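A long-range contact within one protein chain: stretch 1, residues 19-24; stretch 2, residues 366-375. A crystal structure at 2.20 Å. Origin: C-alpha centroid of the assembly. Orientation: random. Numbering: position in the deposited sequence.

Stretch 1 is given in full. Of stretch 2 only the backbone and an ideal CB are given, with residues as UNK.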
# COMPACT_ATOMS: atom_id res chain seq x y z
N GLN B 19 -12.01 -16.96 5.28
CA GLN B 19 -12.50 -17.33 6.60
C GLN B 19 -12.08 -16.33 7.66
O GLN B 19 -12.68 -16.27 8.73
CB GLN B 19 -12.01 -18.72 6.98
CG GLN B 19 -12.59 -19.80 6.10
CD GLN B 19 -12.50 -21.17 6.71
OE1 GLN B 19 -11.40 -21.72 6.86
NE2 GLN B 19 -13.64 -21.75 7.05
N VAL B 20 -11.06 -15.54 7.36
CA VAL B 20 -10.56 -14.58 8.32
C VAL B 20 -10.98 -13.13 8.07
O VAL B 20 -11.11 -12.36 9.02
CB VAL B 20 -9.01 -14.67 8.38
CG1 VAL B 20 -8.44 -13.52 9.18
CG2 VAL B 20 -8.62 -15.99 9.02
N LYS B 21 -11.19 -12.76 6.82
CA LYS B 21 -11.57 -11.39 6.50
C LYS B 21 -12.63 -11.20 5.41
O LYS B 21 -12.56 -10.23 4.65
CB LYS B 21 -10.32 -10.59 6.11
CG LYS B 21 -9.70 -9.80 7.22
CD LYS B 21 -10.65 -8.73 7.73
CE LYS B 21 -9.90 -7.47 8.13
NZ LYS B 21 -9.37 -6.73 6.92
N TYR B 22 -13.59 -12.10 5.31
CA TYR B 22 -14.64 -11.93 4.31
C TYR B 22 -15.97 -11.93 5.02
O TYR B 22 -16.57 -12.98 5.27
CB TYR B 22 -14.58 -13.05 3.27
CG TYR B 22 -15.54 -12.81 2.13
CD1 TYR B 22 -15.32 -11.78 1.21
CD2 TYR B 22 -16.68 -13.59 1.98
CE1 TYR B 22 -16.22 -11.53 0.19
CE2 TYR B 22 -17.59 -13.35 0.97
CZ TYR B 22 -17.36 -12.32 0.07
OH TYR B 22 -18.30 -12.05 -0.89
N ALA B 23 -16.43 -10.73 5.36
CA ALA B 23 -17.67 -10.54 6.10
C ALA B 23 -18.93 -11.13 5.51
O ALA B 23 -19.77 -11.64 6.24
CB ALA B 23 -17.88 -9.05 6.39
N PRO B 24 -19.10 -11.06 4.18
CA PRO B 24 -20.33 -11.63 3.60
C PRO B 24 -20.42 -13.14 3.48
O PRO B 24 -21.36 -13.66 2.87
CB PRO B 24 -20.43 -10.92 2.24
CG PRO B 24 -19.04 -10.55 1.93
CD PRO B 24 -18.39 -10.19 3.23
N UNK B 366 -22.89 -1.16 9.83
CA UNK B 366 -22.16 -2.27 9.21
C UNK B 366 -21.76 -3.40 10.17
O UNK B 366 -21.29 -3.14 11.27
CB UNK B 366 -20.90 -1.72 8.54
N UNK B 367 -21.95 -4.65 9.73
CA UNK B 367 -21.55 -5.82 10.52
C UNK B 367 -20.12 -6.07 10.01
O UNK B 367 -19.93 -6.31 8.82
CB UNK B 367 -22.48 -7.02 10.34
N UNK B 368 -19.14 -6.03 10.90
CA UNK B 368 -17.75 -6.19 10.48
C UNK B 368 -17.01 -7.46 10.92
O UNK B 368 -17.32 -8.04 11.95
CB UNK B 368 -16.96 -4.98 10.99
N UNK B 369 -16.04 -7.89 10.11
CA UNK B 369 -15.20 -9.04 10.49
C UNK B 369 -13.97 -8.38 11.09
O UNK B 369 -13.39 -7.47 10.48
CB UNK B 369 -14.86 -9.96 9.32
N UNK B 370 -13.54 -8.83 12.26
CA UNK B 370 -12.41 -8.19 12.92
C UNK B 370 -11.14 -9.01 13.12
O UNK B 370 -11.19 -10.22 13.37
CB UNK B 370 -12.88 -7.71 14.29
N UNK B 371 -10.00 -8.32 13.02
CA UNK B 371 -8.67 -8.89 13.24
C UNK B 371 -7.97 -7.81 14.08
O UNK B 371 -8.48 -6.70 14.21
CB UNK B 371 -7.93 -9.21 11.94
N UNK B 372 -6.80 -8.11 14.64
CA UNK B 372 -6.15 -7.10 15.46
C UNK B 372 -5.78 -5.83 14.64
O UNK B 372 -5.49 -4.78 15.23
CB UNK B 372 -4.90 -7.70 16.10
N UNK B 373 -5.87 -5.89 13.31
CA UNK B 373 -5.59 -4.71 12.50
C UNK B 373 -6.68 -3.69 12.81
O UNK B 373 -6.39 -2.51 13.03
CB UNK B 373 -5.54 -5.04 11.01
N UNK B 374 -7.94 -4.16 12.83
CA UNK B 374 -9.04 -3.26 13.14
C UNK B 374 -9.00 -2.76 14.57
O UNK B 374 -9.45 -1.65 14.87
CB UNK B 374 -10.38 -3.96 12.88
N UNK B 375 -8.46 -3.60 15.45
CA UNK B 375 -8.36 -3.24 16.86
C UNK B 375 -7.41 -2.07 17.02
O UNK B 375 -7.70 -1.14 17.75
CB UNK B 375 -7.89 -4.43 17.70

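The second stretch passes the end of the helix that closes at V20; the closest pair of CA atoms is A23 CA and the CA of position 369, 5.3 Å apart. Position 366 has extended backbone angles, and its ideal CB finds nothing of the first stretch within 5.5 Å. Stretch 1 therefore leaves the choice open; the residue is H366. Position 367, also extended, directs its CB sideways to stretch 1, so a long side chain could run past without touching. It is R367, whose end leads away; its backbone O still lies 4.2 Å from A23 CB. At position 368 the CB points away, and stretch 1 sets no demand on the side chain, which is M368.

Position 369 points its CB toward stretch 1, with the ideal atom 4.3 Å from A23 CB, 4.5 Å from V20 O and 4.6 Å from K21 CA. The surroundings are largely backbone and a small methyl, which suits a medium-sized apolar side chain such as valine, isoleucine or leucine. I369 occupies it. Its CG1 packs 3.4 Å from A23 CB, while CG2 comes to 3.1 Å from V20 O and CD1 to 3.1 Å from both Y22 C and A23 N. The two branches thus reach different parts of the turn.

Position 370 turns its CB away again, and stretch 1 does not constrain it; L370 is found there. Position 371 points back, its ideal CB 4.6 Å from K21 CE and 5.1 Å from V20 CG1. These aliphatic neighbours favour a small or branched side chain, and the helical angles that begin at 372 would also reward serine, threonine or aspartate as a cap. T371 serves both needs: its CG2 lies 3.9 Å from V20 CG1 and 3.9 Å from K21 CG, while its OG1 accepts a weak capping bond from the backbone N of position 373.

Position 372 is out of reach, leaving the choice open, and Q372 makes no contact. Position 373 faces stretch 1 from too far for a short side chain; D373 stops short of contact.

Position 374 also faces stretch 1 across a gap, with the lysine ammonium of K21 in its direction. A long acidic residue would suit. E374 bridges the distance, forming a salt bridge between OE1 and K21 NZ at 3.2 Å, while its OE2 accepts from T371 N at 2.7 Å. Position 375 is out of reach, so any side chain would serve; V375 takes no part.

Stretch 2 366-375: HRMILTQDEV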
# COMPACT_ATOMS: atom_id res chain seq x y z
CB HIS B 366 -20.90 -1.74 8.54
CG HIS B 366 -21.15 -1.01 7.25
ND1 HIS B 366 -20.61 -1.41 6.05
CD2 HIS B 366 -21.88 0.10 6.99
CE1 HIS B 366 -20.98 -0.58 5.10
NE2 HIS B 366 -21.76 0.35 5.64
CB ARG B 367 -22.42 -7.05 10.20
CG ARG B 367 -23.93 -6.88 10.30
CD ARG B 367 -24.48 -7.19 11.67
NE ARG B 367 -24.01 -8.46 12.23
CZ ARG B 367 -24.61 -9.64 12.08
NH1 ARG B 367 -25.73 -9.75 11.38
NH2 ARG B 367 -24.09 -10.71 12.67
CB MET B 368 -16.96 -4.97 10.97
CG MET B 368 -17.42 -3.63 10.41
SD MET B 368 -17.25 -2.29 11.62
CE MET B 368 -15.48 -2.14 11.71
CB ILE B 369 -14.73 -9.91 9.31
CG1 ILE B 369 -15.91 -10.66 8.70
CG2 ILE B 369 -13.74 -10.95 9.81
CD1 ILE B 369 -15.50 -12.01 8.06
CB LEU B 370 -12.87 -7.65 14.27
CG LEU B 370 -14.09 -6.71 14.30
CD1 LEU B 370 -14.52 -6.45 15.74
CD2 LEU B 370 -13.75 -5.39 13.59
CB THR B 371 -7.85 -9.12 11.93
OG1 THR B 371 -7.58 -7.87 11.29
CG2 THR B 371 -8.61 -10.02 10.97
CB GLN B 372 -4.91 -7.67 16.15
CG GLN B 372 -4.22 -8.83 15.48
CD GLN B 372 -4.93 -10.17 15.66
OE1 GLN B 372 -4.93 -10.75 16.74
NE2 GLN B 372 -5.54 -10.66 14.58
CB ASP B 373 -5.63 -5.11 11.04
CG ASP B 373 -5.30 -3.94 10.09
OD1 ASP B 373 -5.14 -4.20 8.88
OD2 ASP B 373 -5.19 -2.76 10.50
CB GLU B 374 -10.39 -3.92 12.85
CG GLU B 374 -10.67 -4.13 11.37
CD GLU B 374 -9.73 -5.17 10.73
OE1 GLU B 374 -9.29 -4.93 9.58
OE2 GLU B 374 -9.44 -6.21 11.36
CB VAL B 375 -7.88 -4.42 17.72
CG1 VAL B 375 -7.70 -3.97 19.16
CG2 VAL B 375 -8.89 -5.57 17.66
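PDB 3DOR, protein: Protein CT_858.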